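Local coordinates for hypothetical protein PA2201 (Pseudomonas aeruginosa, PDB 2FEF) that is of unknown function but is probably an immunity protein that protects the bacterium against a PoNe-type DNase toxin, at residues Tyr146-Leu158 and Ala252-Leu266. Sequence-based numbering, arbitrary orientation.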
loop_
_atom_site.group_PDB
_atom_site.type_symbol
_atom_site.label_atom_id
_atom_site.label_comp_id
_atom_site.label_asym_id
_atom_site.label_seq_id
_atom_site.Cartn_x
_atom_site.Cartn_y
_atom_site.Cartn_z
ATOM N N TYR B 146 -2.738 9.747 -22.164
ATOM C CA TYR B 146 -3.236 9.139 -23.417
ATOM C C TYR B 146 -3.209 7.597 -23.421
ATOM O O TYR B 146 -4.163 6.998 -23.875
ATOM C CB TYR B 146 -2.438 9.649 -24.620
ATOM C CG TYR B 146 -3.026 9.310 -25.977
ATOM C CD1 TYR B 146 -3.988 10.151 -26.575
ATOM C CD2 TYR B 146 -2.578 8.193 -26.707
ATOM C CE1 TYR B 146 -4.515 9.872 -27.837
ATOM C CE2 TYR B 146 -3.110 7.906 -27.962
ATOM C CZ TYR B 146 -4.056 8.743 -28.528
ATOM O OH TYR B 146 -4.570 8.453 -29.769
ATOM N N PRO B 147 -2.124 6.961 -22.933
ATOM C CA PRO B 147 -2.141 5.483 -22.979
ATOM C C PRO B 147 -3.345 4.846 -22.254
ATOM O O PRO B 147 -3.753 3.791 -22.638
ATOM C CB PRO B 147 -0.855 5.088 -22.267
ATOM C CG PRO B 147 0.084 6.268 -22.491
ATOM C CD PRO B 147 -0.864 7.465 -22.352
ATOM N N PHE B 148 -3.870 5.449 -21.180
ATOM C CA PHE B 148 -5.075 4.849 -20.553
ATOM C C PHE B 148 -6.279 4.964 -21.456
ATOM O O PHE B 148 -7.178 4.097 -21.431
ATOM C CB PHE B 148 -5.420 5.545 -19.197
ATOM C CG PHE B 148 -4.377 5.337 -18.144
ATOM C CD1 PHE B 148 -4.288 4.132 -17.465
ATOM C CD2 PHE B 148 -3.499 6.381 -17.800
ATOM C CE1 PHE B 148 -3.313 3.930 -16.451
ATOM C CE2 PHE B 148 -2.512 6.210 -16.763
ATOM C CZ PHE B 148 -2.421 4.979 -16.109
ATOM N N ALA B 149 -6.353 6.061 -22.225
ATOM C CA ALA B 149 -7.498 6.224 -23.148
ATOM C C ALA B 149 -7.336 5.223 -24.318
ATOM O O ALA B 149 -8.310 4.588 -24.758
ATOM C CB ALA B 149 -7.591 7.656 -23.666
ATOM N N LEU B 150 -6.104 5.077 -24.795
ATOM C CA LEU B 150 -5.787 4.076 -25.841
ATOM C C LEU B 150 -6.215 2.692 -25.345
ATOM O O LEU B 150 -6.900 1.963 -26.067
ATOM C CB LEU B 150 -4.270 4.070 -26.167
ATOM C CG LEU B 150 -3.811 2.927 -27.102
ATOM C CD1 LEU B 150 -4.532 3.066 -28.442
ATOM C CD2 LEU B 150 -2.307 3.040 -27.247
ATOM N N GLN B 151 -5.808 2.329 -24.118
ATOM C CA GLN B 151 -6.174 1.019 -23.566
ATOM C C GLN B 151 -7.709 0.853 -23.507
ATOM O O GLN B 151 -8.250 -0.187 -23.880
ATOM C CB GLN B 151 -5.619 0.837 -22.127
ATOM C CG GLN B 151 -5.850 -0.618 -21.627
ATOM C CD GLN B 151 -5.719 -0.761 -20.133
ATOM O OE1 GLN B 151 -6.602 -0.331 -19.381
ATOM N NE2 GLN B 151 -4.630 -1.394 -19.690
ATOM N N LEU B 152 -8.404 1.875 -23.013
ATOM C CA LEU B 152 -9.862 1.760 -22.847
ATOM C C LEU B 152 -10.557 1.509 -24.186
ATOM O O LEU B 152 -11.464 0.661 -24.265
ATOM C CB LEU B 152 -10.434 3.015 -22.174
ATOM C CG LEU B 152 -10.163 3.027 -20.667
ATOM C CD1 LEU B 152 -10.493 4.487 -20.172
ATOM C CD2 LEU B 152 -10.992 1.969 -19.968
ATOM N N LEU B 153 -10.154 2.230 -25.230
ATOM C CA LEU B 153 -10.834 2.075 -26.521
ATOM C C LEU B 153 -10.346 0.819 -27.218
ATOM O O LEU B 153 -11.162 0.014 -27.651
ATOM C CB LEU B 153 -10.689 3.322 -27.419
ATOM C CG LEU B 153 -11.718 4.430 -27.149
ATOM C CD1 LEU B 153 -11.802 4.817 -25.649
ATOM C CD2 LEU B 153 -11.466 5.651 -27.987
ATOM N N ALA B 154 -9.022 0.635 -27.303
ATOM C CA ALA B 154 -8.491 -0.535 -28.045
ATOM C C ALA B 154 -8.866 -1.859 -27.380
ATOM O O ALA B 154 -9.205 -2.845 -28.083
ATOM C CB ALA B 154 -6.959 -0.419 -28.212
HETATM N N MSE B 155 -8.870 -1.883 -26.036
HETATM C CA MSE B 155 -9.155 -3.152 -25.358
HETATM C C MSE B 155 -10.640 -3.375 -25.389
HETATM O O MSE B 155 -11.082 -4.497 -25.402
HETATM C CB MSE B 155 -8.579 -3.253 -23.931
HETATM C CG MSE B 155 -7.008 -3.185 -23.795
HETATM SE SE MSE B 155 -6.159 -4.451 -25.109
HETATM C CE MSE B 155 -5.722 -3.300 -26.564
ATOM N N GLY B 156 -11.417 -2.299 -25.438
ATOM C CA GLY B 156 -12.880 -2.423 -25.700
ATOM C C GLY B 156 -13.165 -3.189 -27.001
ATOM O O GLY B 156 -14.041 -4.053 -27.059
ATOM N N VAL B 157 -12.492 -2.796 -28.060
ATOM C CA VAL B 157 -12.588 -3.456 -29.363
ATOM C C VAL B 157 -12.053 -4.910 -29.317
ATOM O O VAL B 157 -12.696 -5.860 -29.797
ATOM C CB VAL B 157 -11.802 -2.636 -30.433
ATOM C CG1 VAL B 157 -11.768 -3.405 -31.774
ATOM C CG2 VAL B 157 -12.418 -1.240 -30.663
ATOM N N LEU B 158 -10.879 -5.087 -28.736
ATOM C CA LEU B 158 -10.193 -6.395 -28.738
ATOM C C LEU B 158 -10.893 -7.411 -27.830
ATOM O O LEU B 158 -10.731 -8.622 -27.991
ATOM C CB LEU B 158 -8.718 -6.209 -28.317
ATOM C CG LEU B 158 -7.812 -5.652 -29.435
ATOM C CD1 LEU B 158 -6.521 -5.207 -28.884
ATOM C CD2 LEU B 158 -7.586 -6.750 -30.573
ATOM N N ALA B 252 -0.422 1.089 -18.731
ATOM C CA ALA B 252 -1.638 0.647 -19.442
ATOM C C ALA B 252 -1.368 -0.001 -20.803
ATOM O O ALA B 252 -2.144 -0.821 -21.256
ATOM C CB ALA B 252 -2.624 1.796 -19.614
ATOM N N TRP B 253 -0.271 0.390 -21.438
ATOM C CA TRP B 253 -0.067 0.104 -22.886
ATOM C C TRP B 253 1.129 -0.832 -23.079
ATOM O O TRP B 253 1.021 -1.913 -23.715
ATOM C CB TRP B 253 0.085 1.484 -23.556
ATOM C CG TRP B 253 0.515 1.553 -24.996
ATOM C CD1 TRP B 253 0.336 0.620 -25.974
ATOM C CD2 TRP B 253 1.198 2.640 -25.592
ATOM N NE1 TRP B 253 0.862 1.075 -27.175
ATOM C CE2 TRP B 253 1.397 2.318 -26.961
ATOM C CE3 TRP B 253 1.683 3.865 -25.104
ATOM C CZ2 TRP B 253 2.056 3.178 -27.839
ATOM C CZ3 TRP B 253 2.336 4.716 -25.994
ATOM C CH2 TRP B 253 2.495 4.372 -27.335
ATOM N N GLY B 254 2.258 -0.438 -22.490
ATOM C CA GLY B 254 3.464 -1.272 -22.418
ATOM C C GLY B 254 3.986 -1.726 -23.780
ATOM O O GLY B 254 4.203 -0.918 -24.696
ATOM N N TRP B 255 4.164 -3.037 -23.895
ATOM C CA TRP B 255 4.749 -3.704 -25.061
ATOM C C TRP B 255 3.830 -3.732 -26.289
ATOM O O TRP B 255 4.285 -3.927 -27.410
ATOM C CB TRP B 255 5.025 -5.137 -24.612
ATOM C CG TRP B 255 5.676 -6.097 -25.555
ATOM C CD1 TRP B 255 5.069 -7.052 -26.305
ATOM C CD2 TRP B 255 7.072 -6.228 -25.771
ATOM N NE1 TRP B 255 6.003 -7.783 -26.985
ATOM C CE2 TRP B 255 7.255 -7.300 -26.666
ATOM C CE3 TRP B 255 8.195 -5.556 -25.274
ATOM C CZ2 TRP B 255 8.517 -7.696 -27.104
ATOM C CZ3 TRP B 255 9.455 -5.962 -25.703
ATOM C CH2 TRP B 255 9.603 -7.019 -26.611
ATOM N N TRP B 256 2.530 -3.564 -26.070
ATOM C CA TRP B 256 1.537 -4.027 -27.039
ATOM C C TRP B 256 1.073 -2.995 -28.042
ATOM O O TRP B 256 0.634 -1.923 -27.680
ATOM C CB TRP B 256 0.322 -4.612 -26.284
ATOM C CG TRP B 256 0.798 -5.725 -25.409
ATOM C CD1 TRP B 256 0.898 -5.722 -24.044
ATOM C CD2 TRP B 256 1.315 -6.970 -25.855
ATOM N NE1 TRP B 256 1.453 -6.901 -23.617
ATOM C CE2 TRP B 256 1.709 -7.693 -24.708
ATOM C CE3 TRP B 256 1.498 -7.543 -27.126
ATOM C CZ2 TRP B 256 2.264 -8.965 -24.778
ATOM C CZ3 TRP B 256 2.058 -8.811 -27.202
ATOM C CH2 TRP B 256 2.432 -9.512 -26.036
ATOM N N ALA B 257 1.127 -3.367 -29.321
ATOM C CA ALA B 257 0.510 -2.573 -30.371
ATOM C C ALA B 257 -0.992 -2.782 -30.355
ATOM O O ALA B 257 -1.555 -3.384 -31.266
ATOM C CB ALA B 257 1.086 -2.983 -31.765
HETATM N N MSE B 258 -1.640 -2.233 -29.333
HETATM C CA MSE B 258 -3.090 -2.371 -29.108
HETATM C C MSE B 258 -3.867 -1.676 -30.186
HETATM O O MSE B 258 -4.949 -2.128 -30.554
HETATM C CB MSE B 258 -3.434 -1.619 -27.809
HETATM C CG MSE B 258 -2.902 -2.325 -26.668
HETATM SE SE MSE B 258 -3.474 -1.333 -25.064
HETATM C CE MSE B 258 -2.656 -2.619 -23.892
ATOM N N GLU B 259 -3.322 -0.559 -30.678
ATOM C CA GLU B 259 -3.986 0.195 -31.731
ATOM C C GLU B 259 -4.055 -0.606 -33.053
ATOM O O GLU B 259 -5.122 -0.713 -33.650
ATOM C CB GLU B 259 -3.379 1.594 -31.925
ATOM C CG GLU B 259 -2.021 1.778 -32.663
ATOM C CD GLU B 259 -0.819 1.193 -31.961
ATOM O OE1 GLU B 259 -0.830 -0.031 -31.692
ATOM O OE2 GLU B 259 0.194 1.900 -31.770
ATOM N N VAL B 260 -2.927 -1.154 -33.476
ATOM C CA VAL B 260 -2.868 -1.971 -34.719
ATOM C C VAL B 260 -3.774 -3.209 -34.585
ATOM O O VAL B 260 -4.529 -3.558 -35.509
ATOM C CB VAL B 260 -1.418 -2.395 -35.064
ATOM C CG1 VAL B 260 -1.353 -3.193 -36.399
ATOM C CG2 VAL B 260 -0.512 -1.185 -35.149
ATOM N N SER B 261 -3.682 -3.882 -33.444
ATOM C CA SER B 261 -4.517 -5.071 -33.220
ATOM C C SER B 261 -6.010 -4.710 -33.259
ATOM O O SER B 261 -6.787 -5.407 -33.927
ATOM C CB SER B 261 -4.133 -5.777 -31.909
ATOM O OG SER B 261 -2.698 -5.903 -31.832
ATOM N N ALA B 262 -6.404 -3.607 -32.596
ATOM C CA ALA B 262 -7.820 -3.196 -32.608
ATOM C C ALA B 262 -8.257 -2.787 -34.014
ATOM O O ALA B 262 -9.371 -3.085 -34.449
ATOM C CB ALA B 262 -8.067 -2.082 -31.585
ATOM N N LEU B 263 -7.369 -2.137 -34.764
ATOM C CA LEU B 263 -7.706 -1.793 -36.162
ATOM C C LEU B 263 -7.988 -3.038 -37.007
ATOM O O LEU B 263 -8.853 -3.009 -37.883
ATOM C CB LEU B 263 -6.609 -0.897 -36.804
ATOM C CG LEU B 263 -6.514 0.528 -36.242
ATOM C CD1 LEU B 263 -5.171 1.222 -36.599
ATOM C CD2 LEU B 263 -7.714 1.383 -36.671
ATOM N N GLY B 264 -7.292 -4.140 -36.731
ATOM C CA GLY B 264 -7.566 -5.410 -37.405
ATOM C C GLY B 264 -8.987 -5.939 -37.174
ATOM O O GLY B 264 -9.631 -6.453 -38.093
ATOM N N VAL B 265 -9.474 -5.824 -35.950
ATOM C CA VAL B 265 -10.850 -6.220 -35.654
ATOM C C VAL B 265 -11.827 -5.303 -36.397
ATOM O O VAL B 265 -12.790 -5.771 -37.012
ATOM C CB VAL B 265 -11.124 -6.185 -34.130
ATOM C CG1 VAL B 265 -12.619 -6.498 -33.828
ATOM C CG2 VAL B 265 -10.195 -7.197 -33.391
ATOM N N LEU B 266 -11.569 -3.997 -36.322
ATOM C CA LEU B 266 -12.442 -2.981 -36.927
ATOM C C LEU B 266 -12.519 -3.061 -38.454
ATOM O O LEU B 266 -13.602 -2.881 -39.043
ATOM C CB LEU B 266 -11.983 -1.598 -36.489
ATOM C CG LEU B 266 -12.139 -1.311 -34.990
ATOM C CD1 LEU B 266 -11.477 0.033 -34.642
ATOM C CD2 LEU B 266 -13.606 -1.376 -34.537
#
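Leu150 lies over one face of the Trp253 indole. Its CD2 sits 3.6 Å from the centroid of the five-membered ring and almost straight above it, a CH-pi contact. Pro147 CG approaches the six-membered ring obliquely, 3.9 Å from Trp253 CE3. Ala252 CB likewise meets the Phe148 ring obliquely, 3.6 Å from CD1.

The contact is buried helix packing in an all-helical protein, and 252-266 falls in the region matching the C-terminal family of PoNe immunity proteins. Helix 146-158 runs at 41° to helix 258-266, their axes 8.7 Å apart, and its first turns meet the loop that leads into the second helix. Leu150 CG is anti to the backbone N (chi1 172°), placing CD2 over the indole and CD1 against Glu259 CB. A type II' turn from Trp253 to Trp256 reverses the loop, and Trp253 NE1 bonds to the hydroxyl of Tyr230.

Between the helices the packing is close at small residues. Ala154 CB meets Met258 CB at 3.7 Å and also faces Ala262. Leu158 is a knob in the hole formed by Met258, Ser261, Ala262 and Val265. Val157 CG1 reaches Val265 and Leu266.

Gln151 is the polar link. Its NE2 donates to Ser84 O on helix 66-93 as well as to the loop 252-257, so the amide joins three parts of the fold. Across the contact, Gln151 NE2 donates to Ala252 O at 3.0 Å, bent at 134°, in the carbonyl plane and on a lone pair.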